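Local coordinates for protein Lpg2148(MvcA) (Legionella pneumophila subsp. pneumophila str. Philadelphia 1, PDB 6K11) that probably acts as a deamidase-like deubiquitinase through which Legionella regulates the host ubiquitin-conjugating enzyme UBE2N, at residues D104-V109 / K280-L285; P251-F256 / E303-R308; D299-F304 / N319-P324. All coordinates share one frame; numbering follows the deposited sequence.

How the contacts relate
Contact 2 is the buried one, whereas contacts 1 and 3 are partly buried: contact 1 pairs two buried side chains with two partly exposed ones, contact 3 a buried tyrosine with a partly exposed lysine. Helix 294-305 serves both contact 2 and contact 3, which share Glu-303 and Phe-304, their centres about 12 Å apart. Contact 1, centred about 19 Å from either, is tied to them through helix 278-288: Lys-284 makes a salt bridge to Glu-303, and Tyr-281 stacks on Phe-304. The chemistry changes with place: an apolar cluster edged by ion pairs in contact 1, an amide gripping a helix-end carbonyl in contact 2, a lysine laid over a tyrosine face in contact 3.

Contact 1: residues D104-V109 / K280-L285; sequences DNLKNV and KYIEKL
Leu-106 and Lys-107 face Ile-282 and Glu-283 across two nearly antiparallel helices, whose segment axes approach to 10.1 Å at an angle of 161°, with Lys-107 and Ile-282 level with each other. The inner half of the interface is apolar. Ile-282 extends CD1 toward the neighbouring helix, and this methyl meets Leu-106 CD2 at 3.6 Å, while Leu-106 CG lies almost as close; the two side chains meet at a slant. Leu-106 reaches the meeting point because its CG stands opposite its own backbone N (chi1 177°), which sends the branch along the side facing Ile-282. The stem of Lys-107 runs antiparallel alongside Ile-282, its CG 4.0 Å from both Ile-282 CD1 and Ile-282 CG2, so the aliphatic part of the lysine shields the isoleucine on its outer flank.

Beyond that point the lysine chain bends at chi2 and chi3 and turns its ammonium group onto Glu-283, crossing that side chain at about a right angle. Lys-107 NZ donates to Glu-283 OE2 (2.8 Å), which accepts through its anti lone pair, away from the other oxygen. The second oxygen is occupied within its own helix: Lys-280 NZ, one turn earlier, reaches Glu-283 OE1 at 3.0 Å from the syn side, 32° out of the carboxylate plane. Leu-106 also packs on Leu-99 and on Phe-329 of strand 325-333, joining helix 104-111 to the sheet as well as to helix 278-288.

With one carboxylate held by two lysines, one from each helix, its rotation is probably restrained. Lys-107 NZ and Lys-280 NZ stay 6.6 Å apart, bridged by Glu-283 with each on its own oxygen, and the two positive charges probably favour its ionised form at the edge of the apolar contact between Leu-106 and Ile-282.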
loop_
_atom_site.group_PDB
_atom_site.type_symbol
_atom_site.label_atom_id
_atom_site.label_comp_id
_atom_site.label_asym_id
_atom_site.label_seq_id
_atom_site.Cartn_x
_atom_site.Cartn_y
_atom_site.Cartn_z
ATOM N N ASP A 104 -13.719 2.241 -19.433
ATOM C CA ASP A 104 -14.728 3.166 -19.941
ATOM C C ASP A 104 -15.393 3.949 -18.824
ATOM O O ASP A 104 -15.699 5.135 -18.993
ATOM C CB ASP A 104 -15.791 2.416 -20.744
ATOM C CG ASP A 104 -15.218 1.704 -21.941
ATOM O OD1 ASP A 104 -14.628 2.383 -22.809
ATOM O OD2 ASP A 104 -15.366 0.465 -22.013
ATOM N N ASN A 105 -15.646 3.309 -17.679
ATOM C CA ASN A 105 -16.409 3.994 -16.641
ATOM C C ASN A 105 -15.652 5.208 -16.114
ATOM O O ASN A 105 -16.252 6.259 -15.859
ATOM C CB ASN A 105 -16.790 3.033 -15.514
ATOM C CG ASN A 105 -15.607 2.288 -14.926
ATOM O OD1 ASN A 105 -14.522 2.241 -15.504
ATOM N ND2 ASN A 105 -15.824 1.688 -13.759
ATOM N N LEU A 106 -14.328 5.097 -15.982
ATOM C CA LEU A 106 -13.525 6.254 -15.597
ATOM C C LEU A 106 -13.371 7.233 -16.756
ATOM O O LEU A 106 -13.448 8.450 -16.556
ATOM C CB LEU A 106 -12.149 5.801 -15.087
ATOM C CG LEU A 106 -11.168 6.920 -14.705
ATOM C CD1 LEU A 106 -11.787 7.876 -13.683
ATOM C CD2 LEU A 106 -9.845 6.330 -14.183
ATOM N N LYS A 107 -13.166 6.724 -17.971
ATOM C CA LYS A 107 -13.039 7.612 -19.122
ATOM C C LYS A 107 -14.290 8.462 -19.301
ATOM O O LYS A 107 -14.197 9.676 -19.510
ATOM C CB LYS A 107 -12.748 6.800 -20.384
ATOM C CG LYS A 107 -11.331 6.213 -20.428
ATOM C CD LYS A 107 -10.766 6.197 -21.841
ATOM C CE LYS A 107 -10.406 4.796 -22.286
ATOM N NZ LYS A 107 -9.971 4.813 -23.715
ATOM N N ASN A 108 -15.470 7.851 -19.183
ATOM C CA ASN A 108 -16.701 8.598 -19.424
ATOM C C ASN A 108 -16.980 9.608 -18.319
ATOM O O ASN A 108 -17.573 10.659 -18.586
ATOM C CB ASN A 108 -17.875 7.634 -19.600
ATOM C CG ASN A 108 -17.777 6.839 -20.893
ATOM O OD1 ASN A 108 -17.170 7.292 -21.866
ATOM N ND2 ASN A 108 -18.354 5.641 -20.905
ATOM N N VAL A 109 -16.558 9.322 -17.083
ATOM C CA VAL A 109 -16.654 10.319 -16.017
ATOM C C VAL A 109 -15.850 11.565 -16.378
ATOM O O VAL A 109 -16.304 12.699 -16.178
ATOM C CB VAL A 109 -16.193 9.718 -14.676
ATOM C CG1 VAL A 109 -16.014 10.810 -13.637
ATOM C CG2 VAL A 109 -17.194 8.695 -14.181
ATOM N N LYS A 280 -4.631 6.976 -22.707
ATOM C CA LYS A 280 -3.671 5.881 -22.817
ATOM C C LYS A 280 -3.276 5.331 -21.452
ATOM O O LYS A 280 -3.133 4.113 -21.291
ATOM C CB LYS A 280 -2.424 6.337 -23.574
ATOM C CG LYS A 280 -1.544 5.178 -24.053
ATOM C CD LYS A 280 -2.260 4.354 -25.124
ATOM C CE LYS A 280 -2.671 5.229 -26.311
ATOM N NZ LYS A 280 -4.087 5.018 -26.747
ATOM N N TYR A 281 -3.063 6.213 -20.464
ATOM C CA TYR A 281 -2.773 5.744 -19.107
ATOM C C TYR A 281 -3.891 4.840 -18.591
ATOM O O TYR A 281 -3.632 3.754 -18.059
ATOM C CB TYR A 281 -2.549 6.931 -18.151
ATOM C CG TYR A 281 -1.895 6.551 -16.812
ATOM C CD1 TYR A 281 -2.669 6.142 -15.728
ATOM C CD2 TYR A 281 -0.509 6.609 -16.638
ATOM C CE1 TYR A 281 -2.096 5.790 -14.508
ATOM C CE2 TYR A 281 0.081 6.259 -15.404
ATOM C CZ TYR A 281 -0.727 5.849 -14.349
ATOM O OH TYR A 281 -0.167 5.485 -13.125
ATOM N N ILE A 282 -5.148 5.262 -18.752
ATOM C CA ILE A 282 -6.257 4.440 -18.264
ATOM C C ILE A 282 -6.312 3.113 -19.014
ATOM O O ILE A 282 -6.555 2.053 -18.421
ATOM C CB ILE A 282 -7.592 5.206 -18.371
ATOM C CG1 ILE A 282 -7.620 6.373 -17.390
ATOM C CG2 ILE A 282 -8.759 4.275 -18.087
ATOM C CD1 ILE A 282 -8.845 7.251 -17.539
ATOM N N GLU A 283 -6.082 3.148 -20.326
ATOM C CA GLU A 283 -6.142 1.916 -21.102
ATOM C C GLU A 283 -5.128 0.904 -20.599
ATOM O O GLU A 283 -5.437 -0.287 -20.478
ATOM C CB GLU A 283 -5.918 2.222 -22.583
ATOM C CG GLU A 283 -7.122 2.905 -23.226
ATOM C CD GLU A 283 -6.783 3.509 -24.571
ATOM O OE1 GLU A 283 -5.783 3.063 -25.185
ATOM O OE2 GLU A 283 -7.515 4.430 -25.005
ATOM N N LYS A 284 -3.918 1.365 -20.268
ATOM C CA LYS A 284 -2.900 0.452 -19.764
ATOM C C LYS A 284 -3.249 -0.068 -18.374
ATOM O O LYS A 284 -2.928 -1.218 -18.045
ATOM C CB LYS A 284 -1.539 1.145 -19.762
ATOM C CG LYS A 284 -0.852 1.154 -21.127
ATOM C CD LYS A 284 0.670 1.240 -20.964
ATOM C CE LYS A 284 1.408 0.840 -22.232
ATOM N NZ LYS A 284 2.851 1.235 -22.177
ATOM N N LEU A 285 -3.898 0.757 -17.547
ATOM C CA LEU A 285 -4.393 0.280 -16.256
ATOM C C LEU A 285 -5.405 -0.839 -16.446
ATOM O O LEU A 285 -5.378 -1.847 -15.732
ATOM C CB LEU A 285 -5.033 1.422 -15.464
ATOM C CG LEU A 285 -4.117 2.426 -14.772
ATOM C CD1 LEU A 285 -4.955 3.419 -13.936
ATOM C CD2 LEU A 285 -3.089 1.726 -13.916
#

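Contact 2: residues P251-F256 / E303-R308; sequences PYQAYF and EFFSKR
Gln-253 and Phe-305 form the tight part of this contact, where the glutamine amide meets the last turn of helix 294-305. Gln-253 NE2 donates to Phe-305 O at 3.0 Å with an N-H...O angle of 139°; the donor comes from above the carbonyl plane, 35° out of it. Gln-253 OE1 meanwhile settles 3.3 Å from Phe-305 CD1, approaching the ring obliquely although the amide and ring planes are nearly parallel. Gln-253 CG occupies the crowded position between its backbone N and carbonyl carbon (chi1 65°), and the chain runs extended from there to the helix end. Further bonds fix the amide's rotation: OE1 pairs with His-232 NE2, and NE2 also with His-259 NE2. Gln-253 and His-232 recall the Gln and His of the Cys-His-Gln triad of Cif-like deamidases and may belong to a comparable site.

The outer side is looser. Partly exposed Tyr-255 comes no nearer than 3.9 Å, from its CD2 to Phe-305 O, and its CD2 is 4.4 Å from Phe-305 CB. From Ser-306 the chain leaves helical geometry, and Lys-307 and Arg-308 lie exposed.

Strand 250-252, at the margin of the antiparallel sheet, pairs with strand 228-238, whose His-232 meets the Phe-305 ring edge-to-face; on the helical side Phe-305 also packs on Tyr-281 and Leu-288 of helix 278-288.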
loop_
_atom_site.group_PDB
_atom_site.type_symbol
_atom_site.label_atom_id
_atom_site.label_comp_id
_atom_site.label_asym_id
_atom_site.label_seq_id
_atom_site.Cartn_x
_atom_site.Cartn_y
_atom_site.Cartn_z
ATOM N N PRO A 251 0.402 11.879 -12.277
ATOM C CA PRO A 251 0.377 10.864 -11.221
ATOM C C PRO A 251 1.407 11.173 -10.150
ATOM O O PRO A 251 2.521 11.630 -10.431
ATOM C CB PRO A 251 0.726 9.568 -11.972
ATOM C CG PRO A 251 1.646 10.027 -13.088
ATOM C CD PRO A 251 1.233 11.464 -13.426
ATOM N N TYR A 252 1.009 10.904 -8.902
ATOM C CA TYR A 252 1.820 11.113 -7.711
ATOM C C TYR A 252 1.902 9.812 -6.925
ATOM O O TYR A 252 0.873 9.152 -6.706
ATOM C CB TYR A 252 1.205 12.185 -6.785
ATOM C CG TYR A 252 0.852 13.518 -7.414
ATOM C CD1 TYR A 252 1.594 14.057 -8.452
ATOM C CD2 TYR A 252 -0.231 14.256 -6.920
ATOM C CE1 TYR A 252 1.240 15.318 -9.006
ATOM C CE2 TYR A 252 -0.577 15.478 -7.452
ATOM C CZ TYR A 252 0.154 16.006 -8.481
ATOM O OH TYR A 252 -0.227 17.237 -8.974
ATOM N N GLN A 253 3.099 9.461 -6.452
ATOM C CA GLN A 253 3.194 8.255 -5.641
ATOM C C GLN A 253 4.505 8.185 -4.867
ATOM O O GLN A 253 5.491 8.858 -5.186
ATOM C CB GLN A 253 3.070 6.998 -6.513
ATOM C CG GLN A 253 4.235 6.836 -7.502
ATOM C CD GLN A 253 4.302 5.429 -8.032
ATOM O OE1 GLN A 253 3.333 4.945 -8.614
ATOM N NE2 GLN A 253 5.411 4.750 -7.795
ATOM N N ALA A 254 4.489 7.333 -3.845
ATOM C CA ALA A 254 5.668 6.723 -3.242
ATOM C C ALA A 254 5.558 5.205 -3.394
ATOM O O ALA A 254 4.492 4.671 -3.712
ATOM C CB ALA A 254 5.799 7.091 -1.746
ATOM N N TYR A 255 6.681 4.512 -3.215
ATOM C CA TYR A 255 6.694 3.046 -3.255
ATOM C C TYR A 255 7.695 2.562 -2.214
ATOM O O TYR A 255 8.906 2.761 -2.374
ATOM C CB TYR A 255 7.033 2.516 -4.658
ATOM C CG TYR A 255 6.461 1.137 -4.898
ATOM C CD1 TYR A 255 6.960 0.027 -4.213
ATOM C CD2 TYR A 255 5.393 0.947 -5.771
ATOM C CE1 TYR A 255 6.409 -1.258 -4.412
ATOM C CE2 TYR A 255 4.848 -0.321 -5.986
ATOM C CZ TYR A 255 5.346 -1.413 -5.298
ATOM O OH TYR A 255 4.782 -2.650 -5.513
ATOM N N PHE A 256 7.188 1.953 -1.135
ATOM C CA PHE A 256 8.036 1.559 -0.009
ATOM C C PHE A 256 9.202 0.681 -0.456
ATOM O O PHE A 256 9.018 -0.288 -1.204
ATOM C CB PHE A 256 7.211 0.814 1.053
ATOM C CG PHE A 256 7.978 0.535 2.332
ATOM C CD1 PHE A 256 8.771 -0.600 2.456
ATOM C CD2 PHE A 256 7.905 1.416 3.410
ATOM C CE1 PHE A 256 9.485 -0.844 3.622
ATOM C CE2 PHE A 256 8.608 1.166 4.584
ATOM C CZ PHE A 256 9.394 0.038 4.686
ATOM N N GLU A 303 6.635 -0.018 -15.682
ATOM C CA GLU A 303 6.584 1.242 -16.427
ATOM C C GLU A 303 5.898 2.341 -15.621
ATOM O O GLU A 303 6.376 3.485 -15.576
ATOM C CB GLU A 303 5.863 1.044 -17.765
ATOM C CG GLU A 303 5.744 2.319 -18.632
ATOM C CD GLU A 303 4.932 2.107 -19.930
ATOM O OE1 GLU A 303 4.377 0.997 -20.139
ATOM O OE2 GLU A 303 4.851 3.049 -20.747
ATOM N N PHE A 304 4.769 2.024 -14.984
ATOM C CA PHE A 304 4.020 3.077 -14.307
ATOM C C PHE A 304 4.537 3.369 -12.899
ATOM O O PHE A 304 4.455 4.517 -12.453
ATOM C CB PHE A 304 2.532 2.712 -14.245
ATOM C CG PHE A 304 1.787 2.959 -15.545
ATOM C CD1 PHE A 304 2.468 3.373 -16.683
ATOM C CD2 PHE A 304 0.412 2.744 -15.622
ATOM C CE1 PHE A 304 1.781 3.611 -17.892
ATOM C CE2 PHE A 304 -0.285 2.977 -16.813
ATOM C CZ PHE A 304 0.396 3.415 -17.946
ATOM N N PHE A 305 5.051 2.368 -12.174
ATOM C CA PHE A 305 5.225 2.505 -10.729
ATOM C C PHE A 305 6.664 2.343 -10.234
ATOM O O PHE A 305 6.906 2.509 -9.030
ATOM C CB PHE A 305 4.329 1.489 -9.982
ATOM C CG PHE A 305 2.878 1.480 -10.439
ATOM C CD1 PHE A 305 2.187 2.668 -10.646
ATOM C CD2 PHE A 305 2.213 0.278 -10.652
ATOM C CE1 PHE A 305 0.867 2.667 -11.088
ATOM C CE2 PHE A 305 0.874 0.267 -11.064
ATOM C CZ PHE A 305 0.206 1.469 -11.281
ATOM N N SER A 306 7.626 2.030 -11.096
ATOM C CA SER A 306 8.994 1.912 -10.604
ATOM C C SER A 306 9.574 3.295 -10.308
ATOM O O SER A 306 9.109 4.311 -10.814
ATOM C CB SER A 306 9.899 1.202 -11.631
ATOM O OG SER A 306 10.299 2.118 -12.639
ATOM N N LYS A 307 10.615 3.314 -9.493
ATOM C CA LYS A 307 11.497 4.475 -9.458
ATOM C C LYS A 307 12.027 4.766 -10.866
ATOM O O LYS A 307 12.362 3.844 -11.619
ATOM C CB LYS A 307 12.664 4.192 -8.504
ATOM C CG LYS A 307 13.613 5.370 -8.291
ATOM C CD LYS A 307 14.753 4.956 -7.373
ATOM C CE LYS A 307 15.652 6.147 -6.990
ATOM N NZ LYS A 307 16.905 5.653 -6.323
ATOM N N ARG A 308 12.108 6.047 -11.230
ATOM C CA ARG A 308 12.543 6.378 -12.586
ATOM C C ARG A 308 13.948 5.849 -12.839
ATOM O O ARG A 308 14.846 5.997 -12.004
ATOM C CB ARG A 308 12.486 7.891 -12.835
ATOM C CG ARG A 308 12.522 8.211 -14.327
ATOM C CD ARG A 308 12.285 9.672 -14.670
ATOM N NE ARG A 308 12.216 9.795 -16.129
ATOM C CZ ARG A 308 12.222 10.933 -16.814
ATOM N NH1 ARG A 308 12.283 12.099 -16.181
ATOM N NH2 ARG A 308 12.172 10.888 -18.152
#

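Contact 3: residues D299-F304 / N319-P324; sequences DIYAEF and NEKRQP
Lys-321 meets Tyr-301 from the loop that leads into strand 325-333, crossing the tyrosine side chain at about a right angle. Just before it, Glu-320 turns its carboxylate to Arg-322 and lies against Thr-294 and Ser-298 of helix 294-305. One oxygen does all the gripping: Glu-320 OE1 accepts from Arg-322 NE at 2.9 Å and from Arg-322 NH2 at 2.8 Å. Both bonds are weak in angle, as expected when two N-H groups of one guanidinium converge on a single acceptor.

Lys-321 directs its CB toward the helix. Its CG begins the contact 4.0 Å from Tyr-301 CG, and bends at chi2 (-60°) and chi3 (148°) then carry the chain across the ring. CD lies over the middle of the ring and CE over its CE1 side, where Lys-321 CE rests 3.7 Å from Tyr-301 CE1; measured to the ring centroid CE is 3.9 Å away, a CH-pi contact. NZ runs on outward past that rim, 4.9 Å from the centroid of the Tyr-301 ring and 28° off the normal, an off-centre cation-pi interaction in which the methylene supplies the closer touch. The ring itself is well anchored, since Tyr-301 OH hydrogen-bonds Tyr-255 OH and Ser-231 OG. The lysine backbone is tied to the same helix, its N bonded to Ser-298 OG and its O to Arg-297 NH1, so the loop is fastened through main chain and side chain alike.

Arg-322 follows, and its salt bridge to Glu-320 spans Lys-321 on the side turned from Tyr-301. Gln-323 next extends its amide to Asp-130 OD1. At Pro-324 the backbone pairs with Glu-129, at the end of strand 120-129, and strand 325-333 enters the antiparallel sheet beside it.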
loop_
_atom_site.group_PDB
_atom_site.type_symbol
_atom_site.label_atom_id
_atom_site.label_comp_id
_atom_site.label_asym_id
_atom_site.label_seq_id
_atom_site.Cartn_x
_atom_site.Cartn_y
_atom_site.Cartn_z
ATOM N N ASP A 299 5.605 -5.705 -16.984
ATOM C CA ASP A 299 6.079 -4.577 -17.782
ATOM C C ASP A 299 5.269 -3.312 -17.516
ATOM O O ASP A 299 5.837 -2.215 -17.422
ATOM C CB ASP A 299 6.010 -4.923 -19.271
ATOM C CG ASP A 299 7.157 -5.823 -19.736
ATOM O OD1 ASP A 299 8.116 -6.068 -18.958
ATOM O OD2 ASP A 299 7.081 -6.284 -20.895
ATOM N N ILE A 300 3.937 -3.433 -17.430
ATOM C CA ILE A 300 3.107 -2.251 -17.214
ATOM C C ILE A 300 3.278 -1.732 -15.792
ATOM O O ILE A 300 3.374 -0.512 -15.559
ATOM C CB ILE A 300 1.634 -2.568 -17.511
ATOM C CG1 ILE A 300 1.455 -2.952 -18.982
ATOM C CG2 ILE A 300 0.748 -1.356 -17.154
ATOM C CD1 ILE A 300 -0.000 -3.156 -19.344
ATOM N N TYR A 301 3.275 -2.648 -14.823
ATOM C CA TYR A 301 3.500 -2.295 -13.425
ATOM C C TYR A 301 4.824 -1.549 -13.254
ATOM O O TYR A 301 4.873 -0.486 -12.628
ATOM C CB TYR A 301 3.471 -3.568 -12.584
ATOM C CG TYR A 301 3.244 -3.360 -11.090
ATOM C CD1 TYR A 301 4.301 -3.032 -10.247
ATOM C CD2 TYR A 301 1.978 -3.533 -10.523
ATOM C CE1 TYR A 301 4.097 -2.854 -8.873
ATOM C CE2 TYR A 301 1.773 -3.366 -9.153
ATOM C CZ TYR A 301 2.837 -3.034 -8.339
ATOM O OH TYR A 301 2.632 -2.863 -6.986
ATOM N N ALA A 302 5.897 -2.070 -13.849
ATOM C CA ALA A 302 7.200 -1.419 -13.749
ATOM C C ALA A 302 7.205 -0.072 -14.470
ATOM O O ALA A 302 7.723 0.922 -13.942
ATOM C CB ALA A 302 8.286 -2.342 -14.307
ATOM N N GLU A 303 6.635 -0.018 -15.682
ATOM C CA GLU A 303 6.584 1.242 -16.427
ATOM C C GLU A 303 5.898 2.341 -15.621
ATOM O O GLU A 303 6.376 3.485 -15.576
ATOM C CB GLU A 303 5.863 1.044 -17.765
ATOM C CG GLU A 303 5.744 2.319 -18.632
ATOM C CD GLU A 303 4.932 2.107 -19.930
ATOM O OE1 GLU A 303 4.377 0.997 -20.139
ATOM O OE2 GLU A 303 4.851 3.049 -20.747
ATOM N N PHE A 304 4.769 2.024 -14.984
ATOM C CA PHE A 304 4.020 3.077 -14.307
ATOM C C PHE A 304 4.537 3.369 -12.899
ATOM O O PHE A 304 4.455 4.517 -12.453
ATOM C CB PHE A 304 2.532 2.712 -14.245
ATOM C CG PHE A 304 1.787 2.959 -15.545
ATOM C CD1 PHE A 304 2.468 3.373 -16.683
ATOM C CD2 PHE A 304 0.412 2.744 -15.622
ATOM C CE1 PHE A 304 1.781 3.611 -17.892
ATOM C CE2 PHE A 304 -0.285 2.977 -16.813
ATOM C CZ PHE A 304 0.396 3.415 -17.946
ATOM N N ASN A 319 10.859 -10.587 -8.725
ATOM C CA ASN A 319 9.878 -9.541 -8.483
ATOM C C ASN A 319 8.813 -9.471 -9.571
ATOM O O ASN A 319 8.087 -8.474 -9.649
ATOM C CB ASN A 319 10.589 -8.196 -8.330
ATOM C CG ASN A 319 11.593 -8.213 -7.195
ATOM O OD1 ASN A 319 11.223 -8.442 -6.046
ATOM N ND2 ASN A 319 12.865 -8.000 -7.513
ATOM N N GLU A 320 8.697 -10.514 -10.397
ATOM C CA GLU A 320 7.651 -10.572 -11.409
ATOM C C GLU A 320 6.278 -10.493 -10.757
ATOM O O GLU A 320 6.080 -10.937 -9.624
ATOM C CB GLU A 320 7.753 -11.873 -12.216
ATOM C CG GLU A 320 8.790 -11.845 -13.326
ATOM C CD GLU A 320 9.005 -13.219 -13.975
ATOM O OE1 GLU A 320 8.492 -14.238 -13.445
ATOM O OE2 GLU A 320 9.696 -13.273 -15.014
ATOM N N LYS A 321 5.324 -9.911 -11.483
ATOM C CA LYS A 321 3.940 -9.828 -11.015
ATOM C C LYS A 321 3.218 -11.054 -11.554
ATOM O O LYS A 321 2.676 -11.047 -12.663
ATOM C CB LYS A 321 3.282 -8.533 -11.478
ATOM C CG LYS A 321 3.896 -7.260 -10.895
ATOM C CD LYS A 321 3.827 -7.213 -9.360
ATOM C CE LYS A 321 5.025 -6.457 -8.794
ATOM N NZ LYS A 321 5.384 -6.896 -7.420
ATOM N N ARG A 322 3.217 -12.121 -10.762
ATOM C CA ARG A 322 2.681 -13.413 -11.176
ATOM C C ARG A 322 1.245 -13.639 -10.737
ATOM O O ARG A 322 0.658 -14.666 -11.098
ATOM C CB ARG A 322 3.560 -14.535 -10.640
ATOM C CG ARG A 322 4.942 -14.520 -11.234
ATOM C CD ARG A 322 5.790 -15.661 -10.702
ATOM N NE ARG A 322 7.125 -15.631 -11.286
ATOM C CZ ARG A 322 8.250 -15.736 -10.585
ATOM N NH1 ARG A 322 8.203 -15.883 -9.269
ATOM N NH2 ARG A 322 9.423 -15.702 -11.204
ATOM N N GLN A 323 0.668 -12.721 -9.978
ATOM C CA GLN A 323 -0.698 -12.910 -9.518
ATOM C C GLN A 323 -1.645 -11.922 -10.187
ATOM O O GLN A 323 -1.244 -10.802 -10.529
ATOM C CB GLN A 323 -0.800 -12.739 -7.996
ATOM C CG GLN A 323 0.130 -13.646 -7.192
ATOM C CD GLN A 323 0.059 -13.332 -5.709
ATOM O OE1 GLN A 323 0.145 -12.170 -5.303
ATOM N NE2 GLN A 323 -0.118 -14.367 -4.889
ATOM N N PRO A 324 -2.909 -12.307 -10.373
ATOM C CA PRO A 324 -3.896 -11.366 -10.915
ATOM C C PRO A 324 -3.945 -10.085 -10.101
ATOM O O PRO A 324 -3.790 -10.098 -8.877
ATOM C CB PRO A 324 -5.220 -12.139 -10.803
ATOM C CG PRO A 324 -4.817 -13.586 -10.817
ATOM C CD PRO A 324 -3.490 -13.641 -10.117
#